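Local coordinates for protein SSD1 (Saccharomyces cerevisiae S288C, PDB 7AM1) that binds the untranslated regions of messenger RNAs and represses their translation, acting as a non-enzymatic pseudonuclease of the RNase II family, at residues Asn362-Phe367 and Ala379-Asn384; Cys394-Val399 and Thr658-Pro663; Ser446-Val451 and Ser470-Ser475; Thr498-Ala503 and Phe546-Glu551. All blocks are in the same frame, centred on the assembly; numbering follows the deposited sequence.

Contact 1: Asn362-Phe367 and Ala379-Asn384; sequences NEYNIF and ALHVRN
In the RNB domain of SSD1, an antiparallel strand pair begins where the loop Asn362-Phe367 runs in beside strand residues Ala379-Asn384, and Phe367 and Leu380 form its hydrogen-bonded pair. Phe367 N gives its hydrogen to Leu380 O over 2.9 Å, and Leu380 N answers to Phe367 O over 3.0 Å. The Phe367 side chain starts in the crowded position, CG between the backbone N and the carbonyl carbon (chi1 52°), and its ring turns a face to the partner strand. Leu380 CB lies over that ring in a CH-pi contact, 4.2 Å from its centroid. Beyond the bridge the two backbones separate, and a water takes over: it accepts from Asn365 N and donates to Val382 O at 2.8 Å. Next to the water-bridged stretch Tyr364 and His381 form a T-shaped pair with planes at 68°. Tyr364 presents its edge, and its CD1 stands 3.5 Å from His381 NE2, over one face of the imidazole. That NE2 is hydrogen-bonded to Glu391. At the solvent-facing end the Arg383 chain, extended from CG to NE, brings NH2 to Glu363 OE1, a salt bridge of 3.2 Å in which the donor meets OE1 nearly along its C-O axis. Arg383 CD also packs 3.6 Å from Tyr364 CE1, which joins the ion pair to the aromatic one. Ile366 CG2 touches Ala379 CB as a small apolar link. Strand 389-397 flanks Ala379-Asn384 in the sheet, while Phe367 and Val382 rest on Val499 of helix 495-510.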
loop_
_atom_site.group_PDB
_atom_site.type_symbol
_atom_site.label_atom_id
_atom_site.label_comp_id
_atom_site.label_asym_id
_atom_site.label_seq_id
_atom_site.Cartn_x
_atom_site.Cartn_y
_atom_site.Cartn_z
ATOM N N ASN A 362 -29.168 -30.903 3.606
ATOM C CA ASN A 362 -30.524 -30.721 3.108
ATOM C C ASN A 362 -31.084 -29.349 3.447
ATOM O O ASN A 362 -31.979 -28.866 2.743
ATOM C CB ASN A 362 -31.469 -31.774 3.699
ATOM C CG ASN A 362 -31.117 -33.182 3.277
ATOM O OD1 ASN A 362 -30.617 -33.407 2.177
ATOM N ND2 ASN A 362 -31.389 -34.143 4.151
ATOM N N GLU A 363 -30.543 -28.691 4.472
ATOM C CA GLU A 363 -31.056 -27.411 4.933
ATOM C C GLU A 363 -30.186 -26.232 4.541
ATOM O O GLU A 363 -30.712 -25.132 4.359
ATOM C CB GLU A 363 -31.199 -27.409 6.461
ATOM C CG GLU A 363 -32.146 -28.459 7.023
ATOM C CD GLU A 363 -33.604 -28.208 6.677
ATOM O OE1 GLU A 363 -33.983 -27.037 6.473
ATOM O OE2 GLU A 363 -34.375 -29.188 6.625
ATOM N N TYR A 364 -28.875 -26.428 4.423
ATOM C CA TYR A 364 -27.942 -25.347 4.137
ATOM C C TYR A 364 -27.031 -25.777 3.002
ATOM O O TYR A 364 -26.491 -26.887 3.020
ATOM C CB TYR A 364 -27.113 -24.984 5.378
ATOM C CG TYR A 364 -27.960 -24.571 6.555
ATOM C CD1 TYR A 364 -28.421 -23.270 6.673
ATOM C CD2 TYR A 364 -28.310 -25.483 7.540
ATOM C CE1 TYR A 364 -29.199 -22.883 7.739
ATOM C CE2 TYR A 364 -29.097 -25.107 8.612
ATOM C CZ TYR A 364 -29.536 -23.804 8.705
ATOM O OH TYR A 364 -30.321 -23.417 9.767
ATOM N N ASN A 365 -26.893 -24.907 2.007
ATOM C CA ASN A 365 -25.968 -25.098 0.894
ATOM C C ASN A 365 -24.836 -24.094 1.096
ATOM O O ASN A 365 -24.844 -22.995 0.543
ATOM C CB ASN A 365 -26.658 -24.912 -0.449
ATOM C CG ASN A 365 -25.754 -25.257 -1.619
ATOM O OD1 ASN A 365 -24.543 -25.421 -1.462
ATOM N ND2 ASN A 365 -26.343 -25.372 -2.801
ATOM N N ILE A 366 -23.877 -24.469 1.928
ATOM C CA ILE A 366 -22.756 -23.600 2.264
ATOM C C ILE A 366 -21.670 -23.783 1.216
ATOM O O ILE A 366 -21.256 -24.912 0.924
ATOM C CB ILE A 366 -22.224 -23.909 3.671
ATOM C CG1 ILE A 366 -23.254 -23.505 4.725
ATOM C CG2 ILE A 366 -20.922 -23.159 3.932
ATOM C CD1 ILE A 366 -23.005 -24.107 6.086
ATOM N N PHE A 367 -21.206 -22.683 0.641
ATOM C CA PHE A 367 -20.060 -22.745 -0.250
ATOM C C PHE A 367 -18.898 -22.008 0.398
ATOM O O PHE A 367 -19.043 -20.866 0.847
ATOM C CB PHE A 367 -20.377 -22.184 -1.646
ATOM C CG PHE A 367 -20.984 -20.811 -1.653
ATOM C CD1 PHE A 367 -22.340 -20.637 -1.450
ATOM C CD2 PHE A 367 -20.200 -19.694 -1.904
ATOM C CE1 PHE A 367 -22.904 -19.375 -1.468
ATOM C CE2 PHE A 367 -20.761 -18.426 -1.926
ATOM C CZ PHE A 367 -22.115 -18.270 -1.705
ATOM N N ALA A 379 -16.905 -18.825 4.436
ATOM C CA ALA A 379 -17.935 -19.566 3.724
ATOM C C ALA A 379 -19.272 -18.866 3.920
ATOM O O ALA A 379 -19.475 -18.130 4.890
ATOM C CB ALA A 379 -18.001 -21.021 4.202
ATOM N N LEU A 380 -20.195 -19.118 2.992
ATOM C CA LEU A 380 -21.480 -18.443 2.995
ATOM C C LEU A 380 -22.603 -19.420 2.691
ATOM O O LEU A 380 -22.395 -20.442 2.031
ATOM C CB LEU A 380 -21.545 -17.340 1.927
ATOM C CG LEU A 380 -20.763 -16.046 2.092
ATOM C CD1 LEU A 380 -20.778 -15.292 0.765
ATOM C CD2 LEU A 380 -21.351 -15.207 3.216
ATOM N N HIS A 381 -23.802 -19.083 3.161
ATOM C CA HIS A 381 -25.010 -19.704 2.649
ATOM C C HIS A 381 -26.082 -18.632 2.538
ATOM O O HIS A 381 -26.036 -17.611 3.230
ATOM C CB HIS A 381 -25.504 -20.875 3.515
ATOM C CG HIS A 381 -26.197 -20.476 4.784
ATOM N ND1 HIS A 381 -25.569 -20.487 6.010
ATOM C CD2 HIS A 381 -27.482 -20.122 5.024
ATOM C CE1 HIS A 381 -26.429 -20.133 6.948
ATOM N NE2 HIS A 381 -27.596 -19.900 6.376
ATOM N N VAL A 382 -27.017 -18.852 1.623
ATOM C CA VAL A 382 -28.227 -18.050 1.523
ATOM C C VAL A 382 -29.386 -19.034 1.544
ATOM O O VAL A 382 -29.340 -20.070 0.870
ATOM C CB VAL A 382 -28.255 -17.175 0.255
ATOM C CG1 VAL A 382 -29.642 -16.603 0.037
ATOM C CG2 VAL A 382 -27.236 -16.065 0.348
ATOM N N ARG A 383 -30.402 -18.737 2.335
ATOM C CA ARG A 383 -31.498 -19.673 2.520
ATOM C C ARG A 383 -32.785 -18.876 2.580
ATOM O O ARG A 383 -32.823 -17.787 3.158
ATOM C CB ARG A 383 -31.269 -20.514 3.787
ATOM C CG ARG A 383 -32.339 -21.533 4.129
ATOM C CD ARG A 383 -31.887 -22.352 5.340
ATOM N NE ARG A 383 -32.892 -23.306 5.801
ATOM C CZ ARG A 383 -33.830 -23.041 6.701
ATOM N NH1 ARG A 383 -33.908 -21.839 7.257
ATOM N NH2 ARG A 383 -34.690 -23.984 7.050
ATOM N N ASN A 384 -33.821 -19.399 1.937
ATOM C CA ASN A 384 -35.160 -18.842 2.045
ATOM C C ASN A 384 -35.821 -19.454 3.271
ATOM O O ASN A 384 -35.991 -20.675 3.344
ATOM C CB ASN A 384 -35.951 -19.125 0.770
ATOM C CG ASN A 384 -37.352 -18.565 0.813
ATOM O OD1 ASN A 384 -37.775 -17.986 1.813
ATOM N ND2 ASN A 384 -38.080 -18.722 -0.289
HETATM O O HOH W 1 -28.625 -22.513 1.990
#

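Contact 2: Cys394-Val399 and Thr658-Pro663; sequences CHVVDV and THFTAP
The carbonyl oxygen of Val397 meets two groups: Pro663 CG lies against it at 3.5 Å, and Val399 N reaches it through a weak hydrogen bond of 3.0 Å. The weak bond closes an inverse gamma turn centred on Asp398, which bends the chain as strand 389-397 of the RNB domain ends. The turn brings Val396 and Val399 to bear on the same proline. Val396 has CG1 anti to the backbone N (chi1 178°), and this methyl presses on Pro663 CD at 3.5 Å, a close approach for two carbons. Beyond the turn in the chain, Val399 CG2 touches both CB and CG of the pyrrolidine ring. The second methyl of Val396, CG2, meets Phe660 CE2 at 3.5 Å, approaching the ring obliquely, and lies 4.0 Å from Thr661 CA. No hydrogen bond crosses between the segments, so apolar contacts make up most of this buried junction. Polar ties fasten its margins instead: Asp398 makes salt bridges to Lys677 and Arg355. Phe660 continues onto Leu676 of helix 668-681 and Val560 of helix 544-568, and Pro663 onto His673, so that the contact seats the strand end against the helical part of the domain.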
loop_
_atom_site.group_PDB
_atom_site.type_symbol
_atom_site.label_atom_id
_atom_site.label_comp_id
_atom_site.label_asym_id
_atom_site.label_seq_id
_atom_site.Cartn_x
_atom_site.Cartn_y
_atom_site.Cartn_z
ATOM N N CYS A 394 -22.765 -16.146 7.360
ATOM C CA CYS A 394 -21.372 -15.793 7.112
ATOM C C CYS A 394 -20.503 -16.508 8.135
ATOM O O CYS A 394 -20.620 -16.250 9.336
ATOM C CB CYS A 394 -21.185 -14.278 7.184
ATOM S SG CYS A 394 -22.336 -13.383 6.109
ATOM N N HIS A 395 -19.638 -17.403 7.660
ATOM C CA HIS A 395 -18.924 -18.343 8.515
ATOM C C HIS A 395 -17.424 -18.143 8.365
ATOM O O HIS A 395 -16.906 -18.109 7.242
ATOM C CB HIS A 395 -19.287 -19.791 8.166
ATOM C CG HIS A 395 -20.753 -20.014 7.947
ATOM N ND1 HIS A 395 -21.666 -20.058 8.977
ATOM C CD2 HIS A 395 -21.462 -20.209 6.808
ATOM C CE1 HIS A 395 -22.873 -20.271 8.485
ATOM N NE2 HIS A 395 -22.778 -20.365 7.170
ATOM N N VAL A 396 -16.732 -18.028 9.498
ATOM C CA VAL A 396 -15.289 -17.836 9.550
ATOM C C VAL A 396 -14.674 -18.965 10.368
ATOM O O VAL A 396 -15.197 -19.331 11.427
ATOM C CB VAL A 396 -14.924 -16.470 10.167
ATOM C CG1 VAL A 396 -13.409 -16.320 10.254
ATOM C CG2 VAL A 396 -15.542 -15.335 9.364
ATOM N N VAL A 397 -13.563 -19.520 9.873
ATOM C CA VAL A 397 -12.855 -20.558 10.614
ATOM C C VAL A 397 -12.575 -20.078 12.033
ATOM O O VAL A 397 -12.071 -18.969 12.245
ATOM C CB VAL A 397 -11.555 -20.945 9.887
ATOM C CG1 VAL A 397 -10.731 -21.890 10.752
ATOM C CG2 VAL A 397 -11.867 -21.583 8.549
ATOM N N ASP A 398 -12.895 -20.924 13.012
ATOM C CA ASP A 398 -12.693 -20.605 14.428
ATOM C C ASP A 398 -11.281 -21.035 14.823
ATOM O O ASP A 398 -11.061 -22.015 15.536
ATOM C CB ASP A 398 -13.762 -21.279 15.281
ATOM C CG ASP A 398 -13.728 -20.841 16.743
ATOM O OD1 ASP A 398 -12.774 -20.143 17.156
ATOM O OD2 ASP A 398 -14.673 -21.193 17.482
ATOM N N VAL A 399 -10.311 -20.262 14.323
ATOM C CA VAL A 399 -8.905 -20.627 14.466
ATOM C C VAL A 399 -8.535 -20.772 15.935
ATOM O O VAL A 399 -7.850 -21.726 16.323
ATOM C CB VAL A 399 -8.002 -19.590 13.769
ATOM C CG1 VAL A 399 -6.541 -19.976 13.917
ATOM C CG2 VAL A 399 -8.357 -19.457 12.304
ATOM N N THR A 658 -13.747 -3.365 12.927
ATOM C CA THR A 658 -12.641 -4.177 13.411
ATOM C C THR A 658 -12.357 -5.248 12.366
ATOM O O THR A 658 -12.952 -5.257 11.282
ATOM C CB THR A 658 -12.931 -4.801 14.781
ATOM O OG1 THR A 658 -11.722 -5.390 15.284
ATOM C CG2 THR A 658 -14.007 -5.872 14.690
ATOM N N HIS A 659 -11.451 -6.164 12.698
ATOM C CA HIS A 659 -11.048 -7.235 11.797
ATOM C C HIS A 659 -11.359 -8.582 12.428
ATOM O O HIS A 659 -10.806 -8.930 13.479
ATOM C CB HIS A 659 -9.566 -7.123 11.445
ATOM C CG HIS A 659 -9.302 -6.240 10.269
ATOM N ND1 HIS A 659 -8.031 -5.977 9.809
ATOM C CD2 HIS A 659 -10.147 -5.569 9.448
ATOM C CE1 HIS A 659 -8.102 -5.170 8.766
ATOM N NE2 HIS A 659 -9.375 -4.913 8.522
ATOM N N PHE A 660 -12.233 -9.336 11.764
ATOM C CA PHE A 660 -12.738 -10.616 12.238
ATOM C C PHE A 660 -12.719 -11.698 11.168
ATOM O O PHE A 660 -12.662 -12.881 11.525
ATOM C CB PHE A 660 -14.173 -10.422 12.772
ATOM C CG PHE A 660 -14.997 -11.682 12.881
ATOM C CD1 PHE A 660 -15.027 -12.409 14.064
ATOM C CD2 PHE A 660 -15.797 -12.101 11.827
ATOM C CE1 PHE A 660 -15.808 -13.552 14.177
ATOM C CE2 PHE A 660 -16.579 -13.244 11.934
ATOM C CZ PHE A 660 -16.585 -13.968 13.112
ATOM N N THR A 661 -12.680 -11.337 9.880
ATOM C CA THR A 661 -12.977 -12.256 8.788
ATOM C C THR A 661 -11.758 -12.963 8.197
ATOM O O THR A 661 -11.920 -13.718 7.232
ATOM C CB THR A 661 -13.705 -11.508 7.649
ATOM O OG1 THR A 661 -13.037 -10.266 7.373
ATOM C CG2 THR A 661 -15.173 -11.233 8.005
ATOM N N ALA A 662 -10.551 -12.758 8.728
ATOM C CA ALA A 662 -9.342 -13.337 8.132
ATOM C C ALA A 662 -8.358 -13.779 9.211
ATOM O O ALA A 662 -7.197 -13.359 9.228
ATOM C CB ALA A 662 -8.694 -12.342 7.167
ATOM N N PRO A 663 -8.784 -14.674 10.108
ATOM C CA PRO A 663 -7.871 -15.150 11.163
ATOM C C PRO A 663 -6.728 -16.017 10.659
ATOM O O PRO A 663 -5.752 -16.205 11.397
ATOM C CB PRO A 663 -8.802 -15.946 12.089
ATOM C CG PRO A 663 -9.858 -16.470 11.152
ATOM C CD PRO A 663 -10.105 -15.324 10.196
#

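Contact 3: Ser446-Val451 and Ser470-Ser475; sequences SATLSV and STISPS
Ser470 and Thr448 face each other as a hydrogen-bonded pair, joined through backbone and side chains alike. They belong to the beta hairpin of strands 446-456 and 462-472 in the RNB domain. Ser470 OG and Thr448 OG1 share a hydrogen bond of 2.7 Å, with either able to donate. The pairing puts both side chains on one face, and chi1 of 47° (Thr448) and 57° (Ser470) sets OG1 and OG between the backbone N and the carbonyl carbon, where they meet. Ser450 OG also approaches Ser470 OG, but too closely to be relied on; the Ser450 hydroxyl binds His395 ND1 as well. In the main chain Ser470 N donates to Thr448 O at 2.9 Å, and Thr448 N to Ser470 O at 3.0 Å, nearly straight (170°). Further along, Ser446 N reaches Ile472 O over 3.0 Å, and Ile472 N returns the bond to Ser446 O. Between these pairs lies Ala447 with Thr471, a non-hydrogen-bonded pair whose side chains point to the face opposite Thr448 and Ser470. Phe358 of strand 356-358 lies on Ser450, Ser470 and Ile472. The Thr448 and Ile472 side chains cross at about a right angle, with Thr448 CG2 3.8 Å from Ile472 CD1.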
loop_
_atom_site.group_PDB
_atom_site.type_symbol
_atom_site.label_atom_id
_atom_site.label_comp_id
_atom_site.label_asym_id
_atom_site.label_seq_id
_atom_site.Cartn_x
_atom_site.Cartn_y
_atom_site.Cartn_z
ATOM N N SER A 446 -16.034 -28.352 10.141
ATOM C CA SER A 446 -15.116 -27.350 10.662
ATOM C C SER A 446 -15.807 -26.487 11.706
ATOM O O SER A 446 -16.968 -26.104 11.537
ATOM C CB SER A 446 -14.578 -26.448 9.544
ATOM O OG SER A 446 -13.780 -27.186 8.641
ATOM N N ALA A 447 -15.082 -26.175 12.774
ATOM C CA ALA A 447 -15.568 -25.230 13.769
ATOM C C ALA A 447 -15.423 -23.814 13.227
ATOM O O ALA A 447 -14.372 -23.453 12.684
ATOM C CB ALA A 447 -14.792 -25.385 15.074
ATOM N N THR A 448 -16.470 -23.009 13.381
ATOM C CA THR A 448 -16.504 -21.678 12.796
ATOM C C THR A 448 -17.137 -20.703 13.778
ATOM O O THR A 448 -17.731 -21.091 14.785
ATOM C CB THR A 448 -17.271 -21.674 11.461
ATOM O OG1 THR A 448 -18.504 -22.390 11.610
ATOM C CG2 THR A 448 -16.451 -22.323 10.350
ATOM N N LEU A 449 -16.956 -19.418 13.495
ATOM C CA LEU A 449 -17.712 -18.341 14.121
ATOM C C LEU A 449 -18.570 -17.716 13.032
ATOM O O LEU A 449 -18.058 -17.365 11.963
ATOM C CB LEU A 449 -16.787 -17.295 14.752
ATOM C CG LEU A 449 -15.845 -17.759 15.870
ATOM C CD1 LEU A 449 -14.982 -16.601 16.387
ATOM C CD2 LEU A 449 -16.615 -18.393 17.021
ATOM N N SER A 450 -19.868 -17.593 13.283
ATOM C CA SER A 450 -20.805 -17.219 12.237
ATOM C C SER A 450 -21.554 -15.947 12.595
ATOM O O SER A 450 -21.880 -15.707 13.762
ATOM C CB SER A 450 -21.811 -18.343 11.977
ATOM O OG SER A 450 -21.158 -19.522 11.541
ATOM N N VAL A 451 -21.816 -15.140 11.571
ATOM C CA VAL A 451 -22.734 -14.009 11.643
ATOM C C VAL A 451 -23.844 -14.272 10.629
ATOM O O VAL A 451 -23.583 -14.349 9.422
ATOM C CB VAL A 451 -22.023 -12.676 11.362
ATOM C CG1 VAL A 451 -23.026 -11.535 11.362
ATOM C CG2 VAL A 451 -20.917 -12.433 12.389
ATOM N N SER A 470 -20.320 -22.005 15.801
ATOM C CA SER A 470 -21.062 -22.842 14.873
ATOM C C SER A 470 -20.169 -23.960 14.353
ATOM O O SER A 470 -18.979 -24.045 14.671
ATOM C CB SER A 470 -21.603 -22.016 13.700
ATOM O OG SER A 470 -20.543 -21.350 13.032
ATOM N N THR A 471 -20.771 -24.817 13.537
ATOM C CA THR A 471 -20.086 -25.892 12.836
ATOM C C THR A 471 -20.700 -25.971 11.448
ATOM O O THR A 471 -21.929 -25.960 11.314
ATOM C CB THR A 471 -20.242 -27.231 13.567
ATOM O OG1 THR A 471 -19.697 -27.127 14.888
ATOM C CG2 THR A 471 -19.532 -28.344 12.819
ATOM N N ILE A 472 -19.852 -26.042 10.422
ATOM C CA ILE A 472 -20.312 -26.102 9.043
ATOM C C ILE A 472 -19.693 -27.320 8.376
ATOM O O ILE A 472 -18.691 -27.876 8.831
ATOM C CB ILE A 472 -19.975 -24.821 8.237
ATOM C CG1 ILE A 472 -18.461 -24.663 8.042
ATOM C CG2 ILE A 472 -20.558 -23.595 8.928
ATOM C CD1 ILE A 472 -18.073 -23.546 7.080
ATOM N N SER A 473 -20.323 -27.737 7.276
ATOM C CA SER A 473 -19.782 -28.761 6.387
ATOM C C SER A 473 -20.103 -28.304 4.974
ATOM O O SER A 473 -21.199 -28.546 4.462
ATOM C CB SER A 473 -20.390 -30.136 6.674
ATOM O OG SER A 473 -19.781 -31.130 5.867
ATOM N N PRO A 474 -19.165 -27.616 4.311
ATOM C CA PRO A 474 -19.489 -27.013 3.011
ATOM C C PRO A 474 -19.981 -28.039 2.001
ATOM O O PRO A 474 -19.503 -29.174 1.947
ATOM C CB PRO A 474 -18.162 -26.382 2.569
ATOM C CG PRO A 474 -17.410 -26.157 3.837
ATOM C CD PRO A 474 -17.794 -27.287 4.745
ATOM N N SER A 475 -20.956 -27.624 1.199
ATOM C CA SER A 475 -21.403 -28.429 0.074
ATOM C C SER A 475 -20.574 -28.165 -1.170
ATOM O O SER A 475 -20.465 -29.045 -2.032
ATOM C CB SER A 475 -22.878 -28.150 -0.220
ATOM O OG SER A 475 -23.693 -28.655 0.820
#

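Contact 4: Thr498-Ala503 and Phe546-Glu551; sequences TVQEIA and FVVINE
Helix segments Thr498-Ala503 and Phe546-Glu551 run at 57° to each other, with their axes 8.9 Å apart at closest approach, and Ala503 and Val548 mark the crossing with CA atoms 5.4 Å apart. Ala503 is the small residue at this closest approach of the CA atoms. Its CB stands 3.4 Å from Val548 O, against the backbone of the other helix, and 3.7 Å from Val548 CG1. Val548 touches three residues of the other helix. Its CG1, anti to the backbone N (chi1 166°), touches both Ala503 CB and Val499 CG1, the latter at 4.0 Å. Its other methyl, CG2, meets the aliphatic start of Gln500, with CG 4.1 Å away. Val548 thus sits against residues spaced one turn apart, Val499 and Ala503, and the Gln500 stem that follows Val499; the Val499 and Gln500 side chains each cross it at about a right angle. At the far end Glu551 contributes its CB, which lies 4.1 Å from Ala503 O, while its bent chain leads the carboxylate away to salt bridges with Arg554 and Arg510. Leu487 of helix 480-488 packs on both Gln500 and Val548. With no hydrogen bond between the segments, the crossing rests on apolar contacts, methyl to methyl, and on Ala503 CB against a backbone oxygen; the Glu551 carboxylate is turned to arginines outside the two segments, so the crossing itself carries no charge pairing.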
loop_
_atom_site.group_PDB
_atom_site.type_symbol
_atom_site.label_atom_id
_atom_site.label_comp_id
_atom_site.label_asym_id
_atom_site.label_seq_id
_atom_site.Cartn_x
_atom_site.Cartn_y
_atom_site.Cartn_z
ATOM N N THR A 498 -28.327 -14.004 -6.069
ATOM C CA THR A 498 -28.924 -13.462 -4.857
ATOM C C THR A 498 -27.850 -12.963 -3.903
ATOM O O THR A 498 -28.014 -11.913 -3.274
ATOM C CB THR A 498 -29.793 -14.516 -4.180
ATOM O OG1 THR A 498 -30.737 -15.020 -5.128
ATOM C CG2 THR A 498 -30.538 -13.907 -3.003
ATOM N N VAL A 499 -26.736 -13.694 -3.801
ATOM C CA VAL A 499 -25.623 -13.243 -2.973
ATOM C C VAL A 499 -25.127 -11.887 -3.451
ATOM O O VAL A 499 -24.858 -10.988 -2.644
ATOM C CB VAL A 499 -24.488 -14.284 -2.981
ATOM C CG1 VAL A 499 -23.283 -13.751 -2.235
ATOM C CG2 VAL A 499 -24.952 -15.590 -2.367
ATOM N N GLN A 500 -25.008 -11.711 -4.769
ATOM C CA GLN A 500 -24.559 -10.431 -5.305
ATOM C C GLN A 500 -25.525 -9.316 -4.927
ATOM O O GLN A 500 -25.106 -8.241 -4.488
ATOM C CB GLN A 500 -24.401 -10.514 -6.824
ATOM C CG GLN A 500 -24.187 -9.159 -7.491
ATOM C CD GLN A 500 -23.864 -9.264 -8.968
ATOM O OE1 GLN A 500 -23.690 -10.358 -9.507
ATOM N NE2 GLN A 500 -23.778 -8.119 -9.633
ATOM N N GLU A 501 -26.829 -9.558 -5.073
ATOM C CA GLU A 501 -27.787 -8.507 -4.756
ATOM C C GLU A 501 -27.774 -8.188 -3.267
ATOM O O GLU A 501 -27.980 -7.031 -2.883
ATOM C CB GLU A 501 -29.190 -8.901 -5.216
ATOM C CG GLU A 501 -30.259 -7.880 -4.844
ATOM C CD GLU A 501 -29.933 -6.474 -5.324
ATOM O OE1 GLU A 501 -30.342 -5.506 -4.645
ATOM O OE2 GLU A 501 -29.256 -6.334 -6.366
ATOM N N ILE A 502 -27.532 -9.186 -2.417
ATOM C CA ILE A 502 -27.384 -8.917 -0.991
ATOM C C ILE A 502 -26.141 -8.072 -0.739
ATOM O O ILE A 502 -26.190 -7.062 -0.029
ATOM C CB ILE A 502 -27.339 -10.235 -0.196
ATOM C CG1 ILE A 502 -28.694 -10.938 -0.257
ATOM C CG2 ILE A 502 -26.939 -9.969 1.256
ATOM C CD1 ILE A 502 -28.657 -12.363 0.248
ATOM N N ALA A 503 -25.011 -8.461 -1.331
ATOM C CA ALA A 503 -23.805 -7.652 -1.203
ATOM C C ALA A 503 -24.052 -6.230 -1.689
ATOM O O ALA A 503 -23.603 -5.266 -1.060
ATOM C CB ALA A 503 -22.654 -8.290 -1.978
ATOM N N PHE A 546 -14.637 -10.572 -6.073
ATOM C CA PHE A 546 -13.976 -10.078 -4.872
ATOM C C PHE A 546 -14.822 -9.013 -4.182
ATOM O O PHE A 546 -14.964 -9.023 -2.955
ATOM C CB PHE A 546 -12.597 -9.509 -5.200
ATOM C CG PHE A 546 -11.959 -8.795 -4.033
ATOM C CD1 PHE A 546 -11.233 -9.497 -3.083
ATOM C CD2 PHE A 546 -12.132 -7.431 -3.856
ATOM C CE1 PHE A 546 -10.663 -8.844 -1.988
ATOM C CE2 PHE A 546 -11.570 -6.777 -2.763
ATOM C CZ PHE A 546 -10.835 -7.486 -1.832
ATOM N N VAL A 547 -15.393 -8.086 -4.955
ATOM C CA VAL A 547 -16.136 -6.977 -4.365
ATOM C C VAL A 547 -17.378 -7.493 -3.650
ATOM O O VAL A 547 -17.729 -7.014 -2.564
ATOM C CB VAL A 547 -16.495 -5.945 -5.450
ATOM C CG1 VAL A 547 -17.459 -4.899 -4.911
ATOM C CG2 VAL A 547 -15.241 -5.276 -5.986
ATOM N N VAL A 548 -18.062 -8.475 -4.246
ATOM C CA VAL A 548 -19.238 -9.072 -3.614
ATOM C C VAL A 548 -18.874 -9.642 -2.249
ATOM O O VAL A 548 -19.494 -9.315 -1.230
ATOM C CB VAL A 548 -19.847 -10.155 -4.526
ATOM C CG1 VAL A 548 -20.838 -11.015 -3.750
ATOM C CG2 VAL A 548 -20.536 -9.525 -5.715
ATOM N N ILE A 549 -17.863 -10.513 -2.212
ATOM C CA ILE A 549 -17.459 -11.120 -0.952
ATOM C C ILE A 549 -16.882 -10.067 -0.014
ATOM O O ILE A 549 -17.068 -10.152 1.205
ATOM C CB ILE A 549 -16.453 -12.260 -1.205
ATOM C CG1 ILE A 549 -17.069 -13.344 -2.103
ATOM C CG2 ILE A 549 -15.938 -12.829 0.112
ATOM C CD1 ILE A 549 -18.354 -13.987 -1.572
ATOM N N ASN A 550 -16.181 -9.062 -0.556
ATOM C CA ASN A 550 -15.559 -8.043 0.290
ATOM C C ASN A 550 -16.611 -7.180 0.984
ATOM O O ASN A 550 -16.444 -6.810 2.152
ATOM C CB ASN A 550 -14.609 -7.165 -0.538
ATOM C CG ASN A 550 -13.634 -6.351 0.332
ATOM O OD1 ASN A 550 -13.137 -6.831 1.356
ATOM N ND2 ASN A 550 -13.357 -5.115 -0.084
ATOM N N GLU A 551 -17.698 -6.838 0.289
ATOM C CA GLU A 551 -18.716 -6.016 0.936
ATOM C C GLU A 551 -19.495 -6.819 1.970
ATOM O O GLU A 551 -19.965 -6.255 2.966
ATOM C CB GLU A 551 -19.658 -5.408 -0.100
ATOM C CG GLU A 551 -19.054 -4.222 -0.852
ATOM C CD GLU A 551 -18.774 -3.024 0.050
ATOM O OE1 GLU A 551 -19.553 -2.792 1.002
ATOM O OE2 GLU A 551 -17.765 -2.318 -0.189
#

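Overall arrangement
Contacts 1, 2 and 3 share one mixed sheet of the RNB domain, and contact 4 supplies helices packed upon it. Contacts 1 and 3 lie with centres about 11 Å apart, as do contacts 2 and 3, whereas 1 and 2 are about 18 Å apart. A run of probable hydrogen bonds threads the three: His381 ND1 to His395 NE2 (3.0 Å), then His395 ND1 to Ser450 OG (2.7 Å). Ser475 N also probably reaches Ile366 O, tying contact 3 to contact 1. On the helical side, Val382 and Leu380 of contact 1 touch Val499 and Ile549 of contact 4. Contact 4 touches neither contact 2 nor contact 3; the nearest atoms are about 7 and 10 Å away.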